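Local coordinates for protein Xaa-Pro dipeptidase (Pyrococcus horikoshii, PDB 1WY2) that probably splits dipeptides that carry a C-terminal proline after a nonpolar residue, working as a homodimeric, two-metal peptidase of the M24B family, at residues A[52-58]-A[70-76]; A[175-181]-A[213-219]; A[188-194]-A[320-326]; A[260-266]-A[299-305]. All coordinates share one frame; numbering follows the deposited sequence.

Contact 1: residues A[52-58]-A[70-76]; sequences ATLYVPE and IPVEKFK
Leu54 and Val56 lie beside Val72 and Lys74 in two parallel strands, the halves of a beta-alpha-beta unit whose linking helix is 58-67, and bond through Pro71, Glu73 and Phe75. Leu54 N gives a nearly straight bond to Pro71 O (2.9 Å), Glu73 N returns one to Leu54 O (2.8 Å), and Val56 N and Phe75 N carry the ladder on; the short axes diverge by 32°. On the face turned to helix 58-67, a methyl of Val56, CG2, meets Val72 CG1 at 3.9 Å, and Ala64 of that helix touches both valines. On the other face the Tyr55 ring runs alongside Glu73, its CD2 lying 3.7 Å from Glu73 CB, with the ring plane turned steeply against the carboxylate.

Phe75 closes the far end. With CG set between backbone N and carbonyl carbon (chi1 61°), its ring swings back over the backbone of strand 51-57, so that Val56 O and Pro57 N lie over one face. Cutting the ring back to an alanine is likely to uncover the Val56-Pro57 peptide and leave Pro57 CG without this apolar partner. Further out, strand 51-57 also bonds to strand 44-48 through Thr53 and Tyr55; 72-75 is an outermost strand of this chain's six-stranded N-terminal sheet. Pro57 CA sits 4.3 Å from the centroid of the Phe75 ring, 16° off its normal, in a CH-pi contact.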
# COMPACT_ATOMS: atom_id res chain seq x y z
N ALA A 52 -26.88 -10.49 1.84
CA ALA A 52 -25.50 -10.00 1.80
C ALA A 52 -24.86 -10.69 0.60
O ALA A 52 -24.84 -11.92 0.53
CB ALA A 52 -24.77 -10.36 3.08
N THR A 53 -24.34 -9.91 -0.33
CA THR A 53 -23.72 -10.46 -1.53
C THR A 53 -22.35 -9.85 -1.82
O THR A 53 -22.16 -8.64 -1.66
CB THR A 53 -24.61 -10.21 -2.77
OG1 THR A 53 -25.93 -10.70 -2.51
CG2 THR A 53 -24.04 -10.92 -3.99
N LEU A 54 -21.41 -10.68 -2.24
CA LEU A 54 -20.08 -10.21 -2.58
C LEU A 54 -19.95 -10.20 -4.10
O LEU A 54 -19.99 -11.25 -4.74
CB LEU A 54 -19.01 -11.13 -1.98
CG LEU A 54 -17.57 -10.87 -2.43
CD1 LEU A 54 -17.13 -9.48 -2.02
CD2 LEU A 54 -16.65 -11.92 -1.84
N TYR A 55 -19.83 -9.01 -4.68
CA TYR A 55 -19.68 -8.87 -6.13
C TYR A 55 -18.21 -8.72 -6.47
O TYR A 55 -17.51 -7.90 -5.87
CB TYR A 55 -20.44 -7.65 -6.64
CG TYR A 55 -21.94 -7.71 -6.46
CD1 TYR A 55 -22.53 -7.34 -5.25
CD2 TYR A 55 -22.76 -8.15 -7.49
CE1 TYR A 55 -23.91 -7.41 -5.08
CE2 TYR A 55 -24.14 -8.21 -7.34
CZ TYR A 55 -24.71 -7.84 -6.13
OH TYR A 55 -26.08 -7.89 -5.99
N VAL A 56 -17.74 -9.49 -7.45
CA VAL A 56 -16.34 -9.42 -7.85
C VAL A 56 -16.17 -9.55 -9.36
O VAL A 56 -17.05 -10.06 -10.05
CB VAL A 56 -15.51 -10.53 -7.18
CG1 VAL A 56 -15.55 -10.39 -5.67
CG2 VAL A 56 -16.03 -11.89 -7.60
N PRO A 57 -15.04 -9.05 -9.88
CA PRO A 57 -14.76 -9.14 -11.32
C PRO A 57 -14.53 -10.60 -11.68
O PRO A 57 -14.24 -11.42 -10.81
CB PRO A 57 -13.49 -8.30 -11.48
CG PRO A 57 -13.59 -7.31 -10.36
CD PRO A 57 -14.06 -8.18 -9.21
N GLU A 58 -14.65 -10.93 -12.96
CA GLU A 58 -14.45 -12.31 -13.41
C GLU A 58 -13.12 -12.89 -12.96
O GLU A 58 -13.04 -14.06 -12.57
CB GLU A 58 -14.56 -12.39 -14.93
CG GLU A 58 -15.92 -11.98 -15.47
CD GLU A 58 -16.03 -12.14 -16.98
OE1 GLU A 58 -15.28 -11.46 -17.71
OE2 GLU A 58 -16.87 -12.95 -17.43
N ILE A 70 -20.18 -15.70 2.20
CA ILE A 70 -21.43 -15.11 1.73
C ILE A 70 -21.53 -15.32 0.22
O ILE A 70 -20.51 -15.45 -0.46
CB ILE A 70 -21.53 -13.60 2.05
CG1 ILE A 70 -20.44 -12.82 1.31
CG2 ILE A 70 -21.41 -13.37 3.55
CD1 ILE A 70 -20.60 -11.31 1.42
N PRO A 71 -22.75 -15.37 -0.33
CA PRO A 71 -22.97 -15.58 -1.77
C PRO A 71 -22.13 -14.66 -2.64
O PRO A 71 -22.07 -13.45 -2.41
CB PRO A 71 -24.46 -15.30 -1.92
CG PRO A 71 -25.01 -15.80 -0.63
CD PRO A 71 -24.03 -15.26 0.38
N VAL A 72 -21.48 -15.24 -3.65
CA VAL A 72 -20.64 -14.47 -4.56
C VAL A 72 -21.26 -14.34 -5.95
O VAL A 72 -21.72 -15.33 -6.52
CB VAL A 72 -19.25 -15.13 -4.71
CG1 VAL A 72 -18.36 -14.26 -5.60
CG2 VAL A 72 -18.61 -15.33 -3.35
N GLU A 73 -21.27 -13.12 -6.46
CA GLU A 73 -21.80 -12.82 -7.79
C GLU A 73 -20.69 -12.15 -8.60
O GLU A 73 -20.01 -11.25 -8.10
CB GLU A 73 -22.99 -11.87 -7.70
CG GLU A 73 -24.28 -12.50 -7.20
CD GLU A 73 -24.87 -13.47 -8.20
OE1 GLU A 73 -25.11 -13.05 -9.36
OE2 GLU A 73 -25.10 -14.64 -7.84
N LYS A 74 -20.49 -12.59 -9.83
CA LYS A 74 -19.46 -12.00 -10.67
C LYS A 74 -20.07 -11.09 -11.72
O LYS A 74 -21.23 -11.26 -12.11
CB LYS A 74 -18.62 -13.09 -11.35
CG LYS A 74 -19.37 -13.95 -12.36
CD LYS A 74 -20.34 -14.91 -11.70
CE LYS A 74 -20.96 -15.85 -12.73
NZ LYS A 74 -21.84 -16.87 -12.09
N PHE A 75 -19.29 -10.11 -12.16
CA PHE A 75 -19.74 -9.17 -13.18
C PHE A 75 -18.61 -8.93 -14.18
O PHE A 75 -17.43 -9.01 -13.82
CB PHE A 75 -20.19 -7.85 -12.54
CG PHE A 75 -19.10 -7.13 -11.78
CD1 PHE A 75 -18.13 -6.39 -12.45
CD2 PHE A 75 -19.05 -7.20 -10.39
CE1 PHE A 75 -17.13 -5.73 -11.75
CE2 PHE A 75 -18.05 -6.54 -9.68
CZ PHE A 75 -17.09 -5.80 -10.36
N LYS A 76 -18.97 -8.66 -15.43
CA LYS A 76 -17.98 -8.42 -16.47
C LYS A 76 -17.65 -6.94 -16.57
O LYS A 76 -16.51 -6.55 -16.80
CB LYS A 76 -18.50 -8.93 -17.81
CG LYS A 76 -18.85 -10.41 -17.82
CD LYS A 76 -19.36 -10.85 -19.18
CE LYS A 76 -19.72 -12.33 -19.19
NZ LYS A 76 -20.28 -12.75 -20.51

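Contact 2: residues A[175-181]-A[213-219]; sequences GAEKPAF and LGALYQH
Antiparallel but short, the pairing of 175-181 with 213-219 rests on three backbone bonds, from Glu177 N to Leu216 O (2.8 Å), from Leu216 N to Lys178 O (3.0 Å) and from Ala180 N to Gly214 O, the last reaching its oxygen from above the carbonyl plane. Glu177 carries the polar side-chain contact: its extended chain crosses Leu216, whose CD2 lies 3.5 Å from Glu177 OE1, and OE2 accepts from His219 N at 2.7 Å, nearly in line with its own C-O bond. A glutamine in its place would probably weaken the grip on His219 N by removing the negative charge from the acceptor. The short strand 178-179 joins strand 208-217, which also pairs with 184-187 and 220-229, in the antiparallel sheet of the M24 metallopeptidase domain; it is entered straight from helix 160-173, which Gly175 ends as the C-prime residue of a Schellman motif. Lys178 runs alongside Leu216, and its NZ goes on to a salt bridge with Asp182 of the second subunit. At the other end Phe181, with CG between backbone N and carbonyl carbon (chi1 53°), brings CZ to 3.2 Å from Leu213 C; the same ring borders the metal ligands Asp212 and Asp223. A CB on Gly214 would run into Phe181 CE2.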
# COMPACT_ATOMS: atom_id res chain seq x y z
N GLY A 175 7.06 -17.37 8.01
CA GLY A 175 5.61 -17.40 7.83
C GLY A 175 4.90 -16.11 7.47
O GLY A 175 3.73 -16.15 7.07
N ALA A 176 5.56 -14.97 7.62
CA ALA A 176 4.92 -13.71 7.30
C ALA A 176 4.67 -13.55 5.80
O ALA A 176 5.47 -13.99 4.98
CB ALA A 176 5.78 -12.55 7.81
N GLU A 177 3.54 -12.95 5.45
CA GLU A 177 3.20 -12.71 4.05
C GLU A 177 4.22 -11.72 3.51
O GLU A 177 4.70 -11.85 2.38
CB GLU A 177 1.80 -12.10 3.93
CG GLU A 177 0.67 -12.95 4.47
CD GLU A 177 -0.64 -12.19 4.51
OE1 GLU A 177 -0.94 -11.47 3.52
OE2 GLU A 177 -1.38 -12.31 5.51
N LYS A 178 4.52 -10.72 4.33
CA LYS A 178 5.46 -9.66 3.98
C LYS A 178 5.55 -8.72 5.18
O LYS A 178 4.87 -8.93 6.19
CB LYS A 178 4.96 -8.90 2.75
CG LYS A 178 3.56 -8.33 2.91
CD LYS A 178 3.09 -7.68 1.61
CE LYS A 178 1.67 -7.16 1.74
NZ LYS A 178 1.20 -6.54 0.47
N PRO A 179 6.40 -7.68 5.10
CA PRO A 179 6.51 -6.76 6.23
C PRO A 179 5.19 -5.99 6.39
O PRO A 179 4.51 -5.74 5.40
CB PRO A 179 7.66 -5.83 5.83
CG PRO A 179 8.48 -6.69 4.90
CD PRO A 179 7.43 -7.38 4.08
N ALA A 180 4.84 -5.63 7.61
CA ALA A 180 3.59 -4.90 7.86
C ALA A 180 3.68 -3.48 7.31
O ALA A 180 2.66 -2.84 7.03
CB ALA A 180 3.29 -4.87 9.36
N PHE A 181 4.90 -3.00 7.15
CA PHE A 181 5.16 -1.66 6.64
C PHE A 181 6.65 -1.56 6.32
O PHE A 181 7.42 -2.43 6.71
CB PHE A 181 4.75 -0.61 7.68
CG PHE A 181 5.37 -0.82 9.03
CD1 PHE A 181 6.63 -0.32 9.32
CD2 PHE A 181 4.68 -1.52 10.02
CE1 PHE A 181 7.20 -0.51 10.58
CE2 PHE A 181 5.24 -1.72 11.28
CZ PHE A 181 6.51 -1.22 11.56
N LEU A 213 9.74 -2.22 12.98
CA LEU A 213 9.31 -3.15 11.95
C LEU A 213 8.08 -3.91 12.40
O LEU A 213 7.63 -3.80 13.54
CB LEU A 213 10.46 -4.12 11.63
CG LEU A 213 11.03 -4.97 12.78
CD1 LEU A 213 10.14 -6.18 13.02
CD2 LEU A 213 12.44 -5.42 12.44
N GLY A 214 7.52 -4.70 11.48
CA GLY A 214 6.34 -5.47 11.82
C GLY A 214 6.08 -6.51 10.76
O GLY A 214 6.57 -6.40 9.64
N ALA A 215 5.31 -7.53 11.11
CA ALA A 215 5.00 -8.58 10.16
C ALA A 215 3.51 -8.68 9.90
O ALA A 215 2.70 -8.50 10.82
CB ALA A 215 5.52 -9.92 10.68
N LEU A 216 3.15 -8.93 8.65
CA LEU A 216 1.76 -9.14 8.27
C LEU A 216 1.73 -10.66 8.24
O LEU A 216 2.45 -11.28 7.46
CB LEU A 216 1.49 -8.58 6.87
CG LEU A 216 0.12 -8.94 6.28
CD1 LEU A 216 -1.00 -8.44 7.19
CD2 LEU A 216 -0.02 -8.33 4.89
N TYR A 217 0.92 -11.25 9.11
CA TYR A 217 0.84 -12.70 9.22
C TYR A 217 -0.61 -13.15 9.22
O TYR A 217 -1.39 -12.75 10.09
CB TYR A 217 1.51 -13.14 10.52
CG TYR A 217 1.43 -14.62 10.82
CD1 TYR A 217 2.24 -15.54 10.16
CD2 TYR A 217 0.56 -15.10 11.80
CE1 TYR A 217 2.19 -16.90 10.46
CE2 TYR A 217 0.50 -16.46 12.12
CZ TYR A 217 1.32 -17.35 11.44
OH TYR A 217 1.28 -18.69 11.76
N GLN A 218 -0.97 -13.98 8.25
CA GLN A 218 -2.32 -14.48 8.14
C GLN A 218 -3.35 -13.36 8.31
O GLN A 218 -4.31 -13.48 9.08
CB GLN A 218 -2.53 -15.62 9.15
CG GLN A 218 -1.83 -16.90 8.70
CD GLN A 218 -1.78 -17.99 9.76
OE1 GLN A 218 -2.74 -18.21 10.50
NE2 GLN A 218 -0.66 -18.71 9.82
N HIS A 219 -3.12 -12.27 7.58
CA HIS A 219 -3.99 -11.10 7.53
C HIS A 219 -3.90 -10.09 8.67
O HIS A 219 -4.43 -8.98 8.56
CB HIS A 219 -5.44 -11.55 7.37
CG HIS A 219 -5.70 -12.27 6.08
ND1 HIS A 219 -5.72 -11.63 4.86
CD2 HIS A 219 -5.90 -13.58 5.82
CE1 HIS A 219 -5.93 -12.51 3.90
NE2 HIS A 219 -6.04 -13.71 4.46
O HOH W 1 1.07 -15.21 6.66
O HOH W 2 -3.59 -9.79 3.98
O HOH W 3 8.71 -3.92 8.78

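Contact 3: residues A[188-194]-A[320-326]; sequences GYRSALP and YIPKIGG
Pro194 and Tyr320 meet pyrrolidine over phenol: Pro194 CG stands 3.7 Å from the centroid of the Tyr320 ring and only 3° off its normal, a CH-pi contact centred on the face. The edge of the same ring is met in plane by Ser191 O, 3.6 Å from Tyr320 CD2, so the 3-10 turn 189-192 and the proline after it wrap the tyrosine on two sides. Its hydroxyl is held by His283 and Arg328.

Ser191 makes the polar link. With OG between the backbone N and carbonyl carbon (chi1 60°), the hydroxyl donates in the carbonyl plane to Gly188 O at 2.6 Å and accepts from Gly326 N at 2.9 Å, tying its own turn to the opposing strand. The methyl of Ala192 drops into the hairpin bend, its CB 3.2 Å from Ile321 O. That oxygen already takes Ile324 N and Gly325 N, the pattern of a classic beta bulge. Gly326 has to be small here, since a CB would run into Ser191 O.

Leu193 packs on Met63 and Pro322 on Glu62 of the second subunit. The bulge lies where strand 312-321 turns into strand 325-336, a hairpin of the three-stranded antiparallel sheet, and the 3-10 turn leans on it from the loop between strands 184-187 and 208-217. Ser191 also packs on Leu208 and Val210 of strand 208-217.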
# COMPACT_ATOMS: atom_id res chain seq x y z
N GLY A 188 22.28 7.01 13.63
CA GLY A 188 22.88 8.32 13.77
C GLY A 188 21.86 9.43 13.65
O GLY A 188 20.79 9.37 14.25
N TYR A 189 22.18 10.46 12.87
CA TYR A 189 21.26 11.58 12.70
C TYR A 189 19.90 11.12 12.17
O TYR A 189 18.90 11.80 12.38
CB TYR A 189 21.85 12.64 11.76
CG TYR A 189 21.92 12.22 10.31
CD1 TYR A 189 22.96 11.42 9.84
CD2 TYR A 189 20.93 12.61 9.41
CE1 TYR A 189 23.01 11.01 8.51
CE2 TYR A 189 20.97 12.21 8.08
CZ TYR A 189 22.01 11.41 7.64
OH TYR A 189 22.04 11.01 6.32
N ARG A 190 19.85 9.98 11.50
CA ARG A 190 18.59 9.49 10.96
C ARG A 190 17.64 8.99 12.05
O ARG A 190 16.43 8.93 11.83
CB ARG A 190 18.81 8.37 9.93
CG ARG A 190 19.61 8.80 8.71
CD ARG A 190 19.41 7.86 7.52
NE ARG A 190 18.10 8.02 6.90
CZ ARG A 190 17.09 7.17 7.01
NH1 ARG A 190 17.22 6.06 7.74
NH2 ARG A 190 15.94 7.43 6.41
N SER A 191 18.18 8.65 13.21
CA SER A 191 17.32 8.18 14.30
C SER A 191 16.41 9.30 14.80
O SER A 191 15.46 9.05 15.55
CB SER A 191 18.17 7.60 15.45
OG SER A 191 19.06 8.55 16.00
N ALA A 192 16.69 10.52 14.35
CA ALA A 192 15.89 11.70 14.72
C ALA A 192 14.67 11.84 13.82
O ALA A 192 13.84 12.72 14.02
CB ALA A 192 16.75 12.97 14.65
N LEU A 193 14.59 10.98 12.81
CA LEU A 193 13.46 10.98 11.87
C LEU A 193 12.53 9.85 12.31
O LEU A 193 12.86 8.68 12.13
CB LEU A 193 13.97 10.71 10.45
CG LEU A 193 15.07 11.64 9.94
CD1 LEU A 193 15.58 11.15 8.60
CD2 LEU A 193 14.53 13.06 9.84
N PRO A 194 11.37 10.19 12.89
CA PRO A 194 10.45 9.14 13.33
C PRO A 194 10.20 8.05 12.29
O PRO A 194 10.20 6.87 12.61
CB PRO A 194 9.18 9.92 13.68
CG PRO A 194 9.75 11.24 14.17
CD PRO A 194 10.80 11.52 13.13
N TYR A 320 12.97 12.92 19.64
CA TYR A 320 13.79 13.12 18.45
C TYR A 320 14.43 14.49 18.45
O TYR A 320 13.74 15.51 18.44
CB TYR A 320 12.92 12.93 17.20
CG TYR A 320 12.02 11.73 17.33
CD1 TYR A 320 10.75 11.84 17.90
CD2 TYR A 320 12.46 10.46 16.97
CE1 TYR A 320 9.94 10.72 18.11
CE2 TYR A 320 11.67 9.33 17.17
CZ TYR A 320 10.41 9.47 17.74
OH TYR A 320 9.62 8.36 17.95
N ILE A 321 15.76 14.50 18.47
CA ILE A 321 16.54 15.74 18.48
C ILE A 321 17.09 15.97 17.07
O ILE A 321 17.97 15.25 16.61
CB ILE A 321 17.73 15.63 19.46
CG1 ILE A 321 17.25 15.10 20.81
CG2 ILE A 321 18.40 16.99 19.63
CD1 ILE A 321 16.16 15.95 21.47
N PRO A 322 16.55 16.98 16.36
CA PRO A 322 16.85 17.26 14.96
C PRO A 322 18.36 17.21 14.66
O PRO A 322 19.18 17.86 15.30
CB PRO A 322 16.31 18.65 14.65
CG PRO A 322 15.23 18.97 15.67
CD PRO A 322 15.52 17.89 16.82
N LYS A 323 18.71 16.36 13.68
CA LYS A 323 20.09 16.36 13.17
C LYS A 323 21.09 15.73 14.14
O LYS A 323 22.29 15.72 13.91
CB LYS A 323 20.49 17.81 12.88
CG LYS A 323 20.18 18.21 11.43
CD LYS A 323 21.11 19.31 10.92
CE LYS A 323 22.08 18.82 9.84
NZ LYS A 323 21.82 19.51 8.58
N ILE A 324 20.57 15.21 15.27
CA ILE A 324 21.47 14.61 16.25
C ILE A 324 21.15 13.13 16.50
O ILE A 324 21.98 12.25 16.34
CB ILE A 324 21.34 15.40 17.55
CG1 ILE A 324 21.87 16.82 17.37
CG2 ILE A 324 22.18 14.72 18.65
CD1 ILE A 324 21.58 17.71 18.58
N GLY A 325 19.90 12.85 16.86
CA GLY A 325 19.52 11.47 17.11
C GLY A 325 18.18 11.36 17.80
O GLY A 325 17.60 12.37 18.22
N GLY A 326 17.69 10.14 17.93
CA GLY A 326 16.40 9.95 18.57
C GLY A 326 16.26 8.56 19.17
O GLY A 326 17.05 7.67 18.88
O HOH W 4 18.07 14.22 11.44

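Contact 4: residues A[260-266]-A[299-305]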
# COMPACT_ATOMS: atom_id res chain seq x y z
N THR A 260 -9.19 6.64 29.11
CA THR A 260 -9.39 7.06 27.73
C THR A 260 -8.03 7.08 27.04
O THR A 260 -6.99 7.11 27.70
CB THR A 260 -9.99 8.47 27.63
OG1 THR A 260 -9.10 9.41 28.24
CG2 THR A 260 -11.35 8.52 28.31
N ALA A 261 -8.05 7.06 25.71
CA ALA A 261 -6.82 7.08 24.94
C ALA A 261 -6.03 8.35 25.26
O ALA A 261 -4.81 8.33 25.37
CB ALA A 261 -7.14 7.03 23.45
N LYS A 262 -6.75 9.46 25.42
CA LYS A 262 -6.12 10.74 25.74
C LYS A 262 -5.43 10.70 27.11
O LYS A 262 -4.33 11.20 27.26
CB LYS A 262 -7.16 11.86 25.72
CG LYS A 262 -6.60 13.22 26.08
CD LYS A 262 -7.67 14.30 26.03
CE LYS A 262 -7.08 15.66 26.37
NZ LYS A 262 -8.08 16.76 26.26
N GLU A 263 -6.09 10.10 28.10
CA GLU A 263 -5.51 10.00 29.43
C GLU A 263 -4.25 9.13 29.40
O GLU A 263 -3.28 9.40 30.11
CB GLU A 263 -6.52 9.41 30.43
CG GLU A 263 -7.75 10.29 30.64
CD GLU A 263 -8.76 9.68 31.59
OE1 GLU A 263 -9.00 8.45 31.50
OE2 GLU A 263 -9.33 10.43 32.41
N LEU A 264 -4.26 8.09 28.58
CA LEU A 264 -3.10 7.21 28.47
C LEU A 264 -1.96 7.94 27.77
O LEU A 264 -0.80 7.84 28.18
CB LEU A 264 -3.47 5.93 27.70
CG LEU A 264 -2.36 4.89 27.53
CD1 LEU A 264 -1.75 4.54 28.88
CD2 LEU A 264 -2.94 3.64 26.88
N ASP A 265 -2.27 8.69 26.71
CA ASP A 265 -1.25 9.45 26.00
C ASP A 265 -0.61 10.43 26.98
O ASP A 265 0.61 10.62 26.97
CB ASP A 265 -1.87 10.19 24.80
CG ASP A 265 -0.90 11.14 24.12
OD1 ASP A 265 -0.66 12.25 24.65
OD2 ASP A 265 -0.36 10.77 23.05
N SER A 266 -1.43 11.03 27.83
CA SER A 266 -0.94 12.00 28.81
C SER A 266 0.04 11.42 29.82
O SER A 266 0.94 12.13 30.29
CB SER A 266 -2.12 12.64 29.56
OG SER A 266 -2.91 13.42 28.68
N VAL A 299 -4.17 6.49 19.97
CA VAL A 299 -3.80 6.77 21.35
C VAL A 299 -3.10 8.11 21.33
O VAL A 299 -1.88 8.19 21.22
CB VAL A 299 -2.86 5.68 21.90
CG1 VAL A 299 -2.58 5.93 23.38
CG2 VAL A 299 -3.49 4.31 21.70
N SER A 300 -3.89 9.17 21.42
CA SER A 300 -3.36 10.53 21.36
C SER A 300 -4.17 11.50 22.20
O SER A 300 -5.17 11.14 22.81
CB SER A 300 -3.39 11.03 19.92
OG SER A 300 -4.73 11.25 19.52
N GLN A 301 -3.72 12.75 22.20
CA GLN A 301 -4.38 13.82 22.94
C GLN A 301 -5.72 14.20 22.31
O GLN A 301 -6.50 14.93 22.92
CB GLN A 301 -3.48 15.05 22.98
CG GLN A 301 -2.32 14.96 23.95
CD GLN A 301 -2.78 14.85 25.39
OE1 GLN A 301 -3.28 15.81 25.98
NE2 GLN A 301 -2.60 13.67 25.98
N TYR A 302 -5.98 13.71 21.11
CA TYR A 302 -7.21 14.06 20.40
C TYR A 302 -8.20 12.91 20.21
O TYR A 302 -9.05 12.96 19.32
CB TYR A 302 -6.84 14.66 19.04
CG TYR A 302 -5.73 15.68 19.14
CD1 TYR A 302 -5.91 16.88 19.83
CD2 TYR A 302 -4.47 15.42 18.59
CE1 TYR A 302 -4.88 17.79 19.97
CE2 TYR A 302 -3.43 16.33 18.72
CZ TYR A 302 -3.64 17.52 19.41
OH TYR A 302 -2.61 18.42 19.56
N ASP A 303 -8.10 11.89 21.06
CA ASP A 303 -9.00 10.75 20.97
C ASP A 303 -9.53 10.43 22.37
O ASP A 303 -8.75 10.15 23.29
CB ASP A 303 -8.27 9.54 20.38
CG ASP A 303 -9.21 8.44 19.95
OD1 ASP A 303 -9.95 7.92 20.81
OD2 ASP A 303 -9.22 8.09 18.75
N GLU A 304 -10.85 10.46 22.53
CA GLU A 304 -11.49 10.21 23.82
C GLU A 304 -12.00 8.78 24.01
O GLU A 304 -12.75 8.50 24.94
CB GLU A 304 -12.66 11.17 24.01
CG GLU A 304 -12.31 12.64 23.85
CD GLU A 304 -11.64 13.23 25.08
OE1 GLU A 304 -11.14 14.37 24.99
OE2 GLU A 304 -11.63 12.56 26.13
N THR A 305 -11.58 7.87 23.13
CA THR A 305 -12.02 6.48 23.23
C THR A 305 -11.66 5.86 24.57
O THR A 305 -10.52 5.97 25.03
CB THR A 305 -11.39 5.61 22.13
OG1 THR A 305 -11.77 6.11 20.84
CG2 THR A 305 -11.86 4.17 22.26
O HOH W 5 -10.15 11.94 28.23
O HOH W 6 -10.56 16.11 27.49
O HOH W 7 -1.12 13.13 21.00
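Gln301 folds back on itself (chi1 -76°, chi2 -63°) while Asp265 holds CG anti to its backbone N (chi1 173°), and between them these torsions bring amide and carboxylate together. Gln301 NE2 donates to Asp265 OD1 at 2.7 Å, on the anti side and out of the carboxylate plane, and to Ser266 OG, also at 2.7 Å and close to the amide plane; the two hydrogen bonds fix which way the amide is turned. Asp265 has further partners, OD1 in a salt bridge with Arg269 and OD2 accepting from Leu285 N. The setting is the first two turns of helix 261-274, where Thr260 N bonds to Glu263 OE1; the return bond to Thr260 OG1, which would complete a capping box, is less certain. Against it lies an irregular segment with a type I turn from Ser300 to Asp303, after which Asp303 OD1 takes Thr305 N and OG1, the former closing an Asx turn. Ala261 N bonds to Thr305 O at 2.8 Å, so the first turn gives one of its amides to this loop. The straight chain of Lys262 crosses Gln301 at about a right angle, its CD 3.4 Å from Gln301 O. Beyond, a water joins Lys262 NZ (2.8 Å) to Glu304 OE1 (3.1 Å).

Overall arrangement
From the N terminus, contact 1 comes first and closes a short loop around helix 58-67 inside the N-terminal domain; it stays separate in sequence and in space, its centre about 28 Å from that of contact 2 and 49 Å from that of contact 3. The other three lie in the M24 metallopeptidase domain. Contact 2 joins the chain leaving helix 160-173 to strand 208-217. Its segments alternate with those of contact 3, which links the loop after strand 184-187 to the hairpin at 320-326. Contact 4, fastening the start of helix 261-274 to the loop before strand 312-321, is nested within the long loop contact 3 closes. Contacts 2 and 3 both reach the second subunit.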